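PDB 5V8K: p800 reaction center core protein from Heliobacterium modesticaldum, which forms the core of a symmetric, homodimeric photosynthetic reaction center, holding bacteriochlorophyll g pigments in the membrane and helping to bind a [4Fe-4S] cluster. Local coordinates for residues D439-I452 against K579-I591. Sequence-based numbering, arbitrary orientation.
Sequences DQFYLAIFFSLQVI and KAIGCFLFFKMTI. With GBF (Bacteriochlorophyll g), chain D.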
loop_
_atom_site.group_PDB
_atom_site.type_symbol
_atom_site.label_atom_id
_atom_site.label_comp_id
_atom_site.label_asym_id
_atom_site.label_seq_id
_atom_site.Cartn_x
_atom_site.Cartn_y
_atom_site.Cartn_z
ATOM N N ASP A 439 -10.892 -3.975 18.199
ATOM C CA ASP A 439 -10.406 -4.277 16.859
ATOM C C ASP A 439 -11.390 -3.779 15.793
ATOM O O ASP A 439 -10.976 -3.396 14.701
ATOM C CB ASP A 439 -10.130 -5.774 16.750
ATOM C CG ASP A 439 -8.916 -6.222 17.599
ATOM O OD1 ASP A 439 -8.064 -5.360 17.965
ATOM O OD2 ASP A 439 -8.805 -7.433 17.899
ATOM N N GLN A 440 -12.676 -3.673 16.134
ATOM C CA GLN A 440 -13.635 -3.022 15.245
ATOM C C GLN A 440 -13.486 -1.501 15.279
ATOM O O GLN A 440 -13.773 -0.826 14.285
ATOM C CB GLN A 440 -15.064 -3.423 15.607
ATOM C CG GLN A 440 -15.388 -4.892 15.346
ATOM C CD GLN A 440 -15.294 -5.240 13.862
ATOM O OE1 GLN A 440 -15.903 -4.582 13.007
ATOM N NE2 GLN A 440 -14.500 -6.248 13.548
ATOM N N PHE A 441 -13.064 -0.940 16.412
ATOM C CA PHE A 441 -12.683 0.469 16.438
ATOM C C PHE A 441 -11.593 0.765 15.416
ATOM O O PHE A 441 -11.719 1.696 14.618
ATOM C CB PHE A 441 -12.225 0.875 17.839
ATOM C CG PHE A 441 -11.417 2.147 17.845
ATOM C CD1 PHE A 441 -12.041 3.364 17.764
ATOM C CD2 PHE A 441 -10.046 2.099 17.861
ATOM C CE1 PHE A 441 -11.319 4.535 17.740
ATOM C CE2 PHE A 441 -9.272 3.281 17.818
ATOM C CZ PHE A 441 -9.912 4.510 17.763
ATOM N N TYR A 442 -10.505 -0.016 15.421
ATOM C CA TYR A 442 -9.442 0.201 14.440
ATOM C C TYR A 442 -9.987 0.097 13.030
ATOM O O TYR A 442 -9.573 0.855 12.140
ATOM C CB TYR A 442 -8.300 -0.804 14.611
ATOM C CG TYR A 442 -7.659 -0.855 15.955
ATOM C CD1 TYR A 442 -7.285 0.301 16.623
ATOM C CD2 TYR A 442 -7.430 -2.068 16.578
ATOM C CE1 TYR A 442 -6.729 0.246 17.859
ATOM C CE2 TYR A 442 -6.842 -2.137 17.849
ATOM C CZ TYR A 442 -6.477 -0.958 18.482
ATOM O OH TYR A 442 -5.935 -0.973 19.773
ATOM N N LEU A 443 -10.863 -0.903 12.781
ATOM C CA LEU A 443 -11.324 -1.124 11.427
ATOM C C LEU A 443 -12.164 0.057 10.960
ATOM O O LEU A 443 -12.111 0.439 9.789
ATOM C CB LEU A 443 -12.122 -2.457 11.352
ATOM C CG LEU A 443 -12.563 -2.995 9.995
ATOM C CD1 LEU A 443 -11.342 -3.188 9.064
ATOM C CD2 LEU A 443 -13.353 -4.302 10.072
ATOM N N ALA A 444 -12.942 0.656 11.857
ATOM C CA ALA A 444 -13.696 1.837 11.456
ATOM C C ALA A 444 -12.756 2.993 11.097
ATOM O O ALA A 444 -12.993 3.719 10.120
ATOM C CB ALA A 444 -14.683 2.227 12.544
ATOM N N ILE A 445 -11.644 3.139 11.831
ATOM C CA ILE A 445 -10.642 4.148 11.485
ATOM C C ILE A 445 -10.120 3.917 10.069
ATOM O O ILE A 445 -9.986 4.856 9.283
ATOM C CB ILE A 445 -9.491 4.144 12.506
ATOM C CG1 ILE A 445 -9.985 4.540 13.928
ATOM C CG2 ILE A 445 -8.362 5.052 12.027
ATOM C CD1 ILE A 445 -10.461 6.016 14.049
ATOM N N PHE A 446 -9.765 2.668 9.751
ATOM C CA PHE A 446 -9.305 2.295 8.408
ATOM C C PHE A 446 -10.354 2.637 7.357
ATOM O O PHE A 446 -10.047 3.243 6.326
ATOM C CB PHE A 446 -9.032 0.780 8.323
ATOM C CG PHE A 446 -7.740 0.326 8.938
ATOM C CD1 PHE A 446 -6.534 0.802 8.481
ATOM C CD2 PHE A 446 -7.742 -0.625 9.942
ATOM C CE1 PHE A 446 -5.305 0.356 9.063
ATOM C CE2 PHE A 446 -6.546 -1.073 10.541
ATOM C CZ PHE A 446 -5.323 -0.568 10.094
ATOM N N PHE A 447 -11.585 2.160 7.565
ATOM C CA PHE A 447 -12.667 2.359 6.602
ATOM C C PHE A 447 -12.986 3.845 6.393
ATOM O O PHE A 447 -13.489 4.238 5.327
ATOM C CB PHE A 447 -13.929 1.623 7.089
ATOM C CG PHE A 447 -13.955 0.104 6.815
ATOM C CD1 PHE A 447 -12.827 -0.600 6.429
ATOM C CD2 PHE A 447 -15.135 -0.591 6.949
ATOM C CE1 PHE A 447 -12.884 -1.987 6.191
ATOM C CE2 PHE A 447 -15.192 -1.983 6.717
ATOM C CZ PHE A 447 -14.056 -2.663 6.329
ATOM N N SER A 448 -12.732 4.677 7.408
ATOM C CA SER A 448 -13.102 6.095 7.338
ATOM C C SER A 448 -12.340 6.826 6.253
ATOM O O SER A 448 -12.746 7.923 5.857
ATOM C CB SER A 448 -12.884 6.798 8.686
ATOM O OG SER A 448 -11.497 7.045 8.940
ATOM N N LEU A 449 -11.256 6.248 5.758
ATOM C CA LEU A 449 -10.606 6.787 4.573
ATOM C C LEU A 449 -11.504 6.817 3.344
ATOM O O LEU A 449 -11.236 7.621 2.440
ATOM C CB LEU A 449 -9.341 6.002 4.232
ATOM C CG LEU A 449 -8.296 6.093 5.342
ATOM C CD1 LEU A 449 -7.126 5.197 5.058
ATOM C CD2 LEU A 449 -7.795 7.535 5.529
ATOM N N GLN A 450 -12.548 5.968 3.276
ATOM C CA GLN A 450 -13.517 6.071 2.193
ATOM C C GLN A 450 -14.453 7.267 2.319
ATOM O O GLN A 450 -15.212 7.547 1.380
ATOM C CB GLN A 450 -14.339 4.770 2.130
ATOM C CG GLN A 450 -13.535 3.603 1.688
ATOM C CD GLN A 450 -12.715 3.971 0.505
ATOM O OE1 GLN A 450 -11.522 4.209 0.618
ATOM N NE2 GLN A 450 -13.375 4.111 -0.638
ATOM N N VAL A 451 -14.430 7.957 3.451
ATOM C CA VAL A 451 -15.091 9.250 3.599
ATOM C C VAL A 451 -14.107 10.395 3.339
ATOM O O VAL A 451 -14.369 11.294 2.536
ATOM C CB VAL A 451 -15.719 9.365 5.009
ATOM C CG1 VAL A 451 -16.371 10.701 5.198
ATOM C CG2 VAL A 451 -16.719 8.217 5.266
ATOM N N ILE A 452 -12.938 10.335 3.981
ATOM C CA ILE A 452 -12.000 11.441 3.950
ATOM C C ILE A 452 -11.448 11.662 2.542
ATOM O O ILE A 452 -11.365 12.795 2.072
ATOM C CB ILE A 452 -10.881 11.204 4.982
ATOM C CG1 ILE A 452 -11.496 11.273 6.386
ATOM C CG2 ILE A 452 -9.765 12.280 4.873
ATOM C CD1 ILE A 452 -10.626 10.658 7.489
ATOM N N LYS A 579 -1.276 -3.635 16.447
ATOM C CA LYS A 579 -2.509 -3.240 15.774
ATOM C C LYS A 579 -2.868 -1.796 16.094
ATOM O O LYS A 579 -3.275 -1.045 15.205
ATOM C CB LYS A 579 -3.652 -4.195 16.146
ATOM C CG LYS A 579 -4.013 -5.138 15.051
ATOM C CD LYS A 579 -4.491 -6.493 15.534
ATOM C CE LYS A 579 -5.627 -6.437 16.538
ATOM N NZ LYS A 579 -6.398 -7.775 16.474
ATOM N N ALA A 580 -2.696 -1.388 17.354
ATOM C CA ALA A 580 -2.961 -0.005 17.752
ATOM C C ALA A 580 -2.006 0.979 17.068
ATOM O O ALA A 580 -2.430 2.014 16.529
ATOM C CB ALA A 580 -2.848 0.159 19.266
ATOM N N ILE A 581 -0.710 0.675 17.090
ATOM C CA ILE A 581 0.301 1.567 16.518
ATOM C C ILE A 581 0.228 1.527 14.992
ATOM O O ILE A 581 0.369 2.552 14.307
ATOM C CB ILE A 581 1.701 1.165 17.020
ATOM C CG1 ILE A 581 1.807 1.406 18.514
ATOM C CG2 ILE A 581 2.810 1.922 16.257
ATOM C CD1 ILE A 581 3.036 0.767 19.163
ATOM N N GLY A 582 -0.016 0.337 14.445
ATOM C CA GLY A 582 -0.118 0.200 13.005
ATOM C C GLY A 582 -1.304 0.950 12.458
ATOM O O GLY A 582 -1.205 1.618 11.428
ATOM N N CYS A 583 -2.438 0.869 13.139
ATOM C CA CYS A 583 -3.604 1.599 12.679
ATOM C C CYS A 583 -3.369 3.098 12.784
ATOM O O CYS A 583 -3.630 3.837 11.836
ATOM C CB CYS A 583 -4.843 1.168 13.464
ATOM S SG CYS A 583 -6.340 2.142 13.117
ATOM N N PHE A 584 -2.877 3.559 13.937
ATOM C CA PHE A 584 -2.596 4.976 14.134
ATOM C C PHE A 584 -1.702 5.522 13.022
ATOM O O PHE A 584 -2.017 6.542 12.405
ATOM C CB PHE A 584 -1.937 5.227 15.504
ATOM C CG PHE A 584 -1.524 6.637 15.682
ATOM C CD1 PHE A 584 -2.462 7.590 16.036
ATOM C CD2 PHE A 584 -0.237 7.036 15.413
ATOM C CE1 PHE A 584 -2.122 8.904 16.174
ATOM C CE2 PHE A 584 0.112 8.378 15.548
ATOM C CZ PHE A 584 -0.852 9.305 15.935
ATOM N N LEU A 585 -0.580 4.854 12.756
ATOM C CA LEU A 585 0.361 5.335 11.757
ATOM C C LEU A 585 -0.118 5.150 10.315
ATOM O O LEU A 585 0.251 5.948 9.447
ATOM C CB LEU A 585 1.707 4.646 11.944
ATOM C CG LEU A 585 2.513 5.049 13.166
ATOM C CD1 LEU A 585 3.768 4.193 13.218
ATOM C CD2 LEU A 585 2.893 6.547 13.151
ATOM N N PHE A 586 -0.868 4.081 10.028
ATOM C CA PHE A 586 -1.403 3.871 8.693
ATOM C C PHE A 586 -2.332 5.023 8.331
ATOM O O PHE A 586 -2.159 5.690 7.301
ATOM C CB PHE A 586 -2.133 2.498 8.664
ATOM C CG PHE A 586 -2.622 2.087 7.351
ATOM C CD1 PHE A 586 -3.724 2.663 6.793
ATOM C CD2 PHE A 586 -1.997 1.069 6.685
ATOM C CE1 PHE A 586 -4.220 2.233 5.566
ATOM C CE2 PHE A 586 -2.473 0.602 5.462
ATOM C CZ PHE A 586 -3.592 1.209 4.894
ATOM N N PHE A 587 -3.201 5.278 9.261
ATOM C CA PHE A 587 -4.190 6.353 9.157
ATOM C C PHE A 587 -3.515 7.768 9.048
ATOM O O PHE A 587 -3.766 8.530 8.168
ATOM C CB PHE A 587 -5.215 6.385 10.307
ATOM C CG PHE A 587 -6.291 7.443 10.159
ATOM C CD1 PHE A 587 -7.336 7.276 9.274
ATOM C CD2 PHE A 587 -6.295 8.596 10.931
ATOM C CE1 PHE A 587 -8.310 8.211 9.168
ATOM C CE2 PHE A 587 -7.275 9.524 10.806
ATOM C CZ PHE A 587 -8.288 9.325 9.932
ATOM N N LYS A 588 -2.621 8.085 9.965
ATOM C CA LYS A 588 -2.003 9.405 9.991
ATOM C C LYS A 588 -1.038 9.616 8.834
ATOM O O LYS A 588 -0.910 10.735 8.341
ATOM C CB LYS A 588 -1.294 9.645 11.324
ATOM C CG LYS A 588 -2.267 10.013 12.448
ATOM C CD LYS A 588 -3.059 11.302 12.095
ATOM C CE LYS A 588 -3.988 11.803 13.188
ATOM N NZ LYS A 588 -4.556 13.149 12.717
ATOM N N MET A 589 -0.300 8.588 8.417
ATOM C CA MET A 589 0.575 8.788 7.261
ATOM C C MET A 589 -0.227 9.025 5.978
ATOM O O MET A 589 0.209 9.785 5.101
ATOM C CB MET A 589 1.529 7.611 7.092
ATOM C CG MET A 589 2.613 7.492 8.157
ATOM S SD MET A 589 3.652 8.943 8.347
ATOM C CE MET A 589 2.884 9.587 9.777
ATOM N N THR A 590 -1.400 8.415 5.860
ATOM C CA THR A 590 -2.295 8.761 4.761
ATOM C C THR A 590 -2.697 10.227 4.850
ATOM O O THR A 590 -2.649 10.962 3.857
ATOM C CB THR A 590 -3.532 7.880 4.792
ATOM O OG1 THR A 590 -3.164 6.489 4.638
ATOM C CG2 THR A 590 -4.449 8.282 3.704
ATOM N N ILE A 591 -3.053 10.680 6.050
ATOM C CA ILE A 591 -3.432 12.075 6.242
ATOM C C ILE A 591 -2.257 13.023 5.924
ATOM O O ILE A 591 -2.464 14.109 5.371
ATOM C CB ILE A 591 -3.977 12.286 7.672
ATOM C CG1 ILE A 591 -5.237 11.460 7.940
ATOM C CG2 ILE A 591 -4.318 13.759 7.899
ATOM C CD1 ILE A 591 -6.260 11.464 6.852
HETATM MG MG GBF D . -9.441 1.823 -1.908
HETATM C CHA GBF D . -7.029 2.013 -4.451
HETATM C CHB GBF D . -11.775 1.807 -4.250
HETATM C CHC GBF D . -11.551 0.666 0.574
HETATM C CHD GBF D . -6.778 1.409 0.404
HETATM N NA GBF D . -9.442 2.006 -3.905
HETATM C C1A GBF D . -8.453 2.260 -4.813
HETATM C C2A GBF D . -8.801 2.567 -6.260
HETATM C C3A GBF D . -10.326 2.457 -6.161
HETATM C C4A GBF D . -10.528 2.099 -4.667
HETATM C CMA GBF D . -10.937 3.793 -6.530
HETATM C CAA GBF D . -8.278 1.692 -7.410
HETATM C CBA GBF D . -8.557 2.376 -8.747
HETATM C CGA GBF D . -9.704 1.655 -9.453
HETATM O O1A GBF D . -10.271 0.655 -9.007
HETATM O O2A GBF D . -10.033 2.127 -10.767
HETATM N NB GBF D . -11.378 1.241 -1.881
HETATM C C1B GBF D . -12.245 1.412 -2.895
HETATM C C2B GBF D . -13.544 1.082 -2.455
HETATM C C3B GBF D . -13.430 0.761 -1.105
HETATM C C4B GBF D . -12.068 0.905 -0.784
HETATM C CMB GBF D . -14.772 1.139 -3.299
HETATM C CAB GBF D . -14.478 0.420 -0.130
HETATM C CBB GBF D . -15.746 0.567 -0.264
HETATM N NC GBF D . -9.195 1.060 -0.000
HETATM C C1C GBF D . -10.135 0.815 0.905
HETATM C C2C GBF D . -9.933 0.622 2.387
HETATM C C3C GBF D . -8.498 0.898 2.175
HETATM C C4C GBF D . -8.132 1.148 0.860
HETATM C CMC GBF D . -10.721 1.587 3.239
HETATM C CAC GBF D . -7.500 0.926 3.261
HETATM C CBC GBF D . -7.762 0.626 4.753
HETATM N ND GBF D . -7.461 1.798 -1.886
HETATM C C1D GBF D . -6.494 1.571 -1.025
HETATM C C2D GBF D . -4.995 1.370 -1.483
HETATM C C3D GBF D . -5.396 1.603 -2.802
HETATM C C4D GBF D . -6.765 1.850 -3.069
HETATM C CMD GBF D . -3.753 1.095 -0.708
HETATM C CAD GBF D . -4.726 1.821 -4.089
HETATM O OBD GBF D . -3.553 1.475 -4.500
HETATM C CBD GBF D . -5.742 2.063 -5.172
HETATM C CGD GBF D . -5.417 3.366 -5.871
HETATM O O1D GBF D . -5.975 4.444 -5.678
HETATM O O2D GBF D . -4.307 3.360 -6.797
HETATM C CED GBF D . -3.843 4.592 -7.325
HETATM C C1 GBF D . -11.038 1.477 -11.530
HETATM C C2 GBF D . -10.486 0.241 -12.159
HETATM C C3 GBF D . -10.162 0.218 -13.460
HETATM C C4 GBF D . -10.284 1.471 -14.282
HETATM C C5 GBF D . -9.623 -1.043 -14.072
HETATM C C6 GBF D . -10.589 -1.686 -15.080
HETATM C C7 GBF D . -11.787 -2.272 -14.350
HETATM C C8 GBF D . -12.262 -3.512 -14.542
HETATM C C9 GBF D . -11.615 -4.476 -15.464
HETATM C C10 GBF D . -13.437 -3.992 -13.737
HETATM C C11 GBF D . -12.895 -4.228 -12.338
HETATM C C12 GBF D . -12.021 -5.442 -12.402
HETATM C C13 GBF D . -10.843 -5.526 -11.784
HETATM C C14 GBF D . -10.105 -6.802 -11.924
HETATM C C15 GBF D . -10.244 -4.420 -11.008
HETATM O O HOH W 1 -9.837 4.295 -1.280
#
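Ile445 and Phe587 meet at the apolar centre of this contact, a worked example of near-parallel helices (439-447 and 579-591, axes 13° apart, in predicted membrane-spanning segments) joined by aromatic and sulfur packing. With CG anti to the backbone N (chi1 -176°), the Phe587 ring reaches across to Ile445 CG2 over its face, 4.0 Å from the centroid in a CH-pi contact, and Ile452 CD1 at its edge. Leu449 CD2 lies 3.7 Å from Phe587 CE1, beside Ser448 OG, whose hydroxyl hydrogen-bonds Ile445 O. Cys583 SG lies over the Phe446 face, 4.3 Å from the ring centroid. Phe446 turns its edge to the face of Phe586 in a T-shaped pair, planes at 82°. The nearby bacteriochlorophyll's magnesium binds a water that donates to Gln450 OE1. Outward, Tyr442 lays one ring face over the Lys579–Ala580 backbone; a serine here would probably open a gap against that backbone and Ala580 CB. At the polar edge, Lys579 NZ forms a salt bridge with Asp439 OD2 at 2.8 Å, the hydrogen bond itself weak, and hydrogen-bonds Ser434 OG; the Lys579 side chain lies about 5 Å from that of cluster ligand Cys433. Helix 258-291 packs on Ile445 and Ser448, helix 520-539 on Phe586, and Tyr542 of the second subunit on Tyr442.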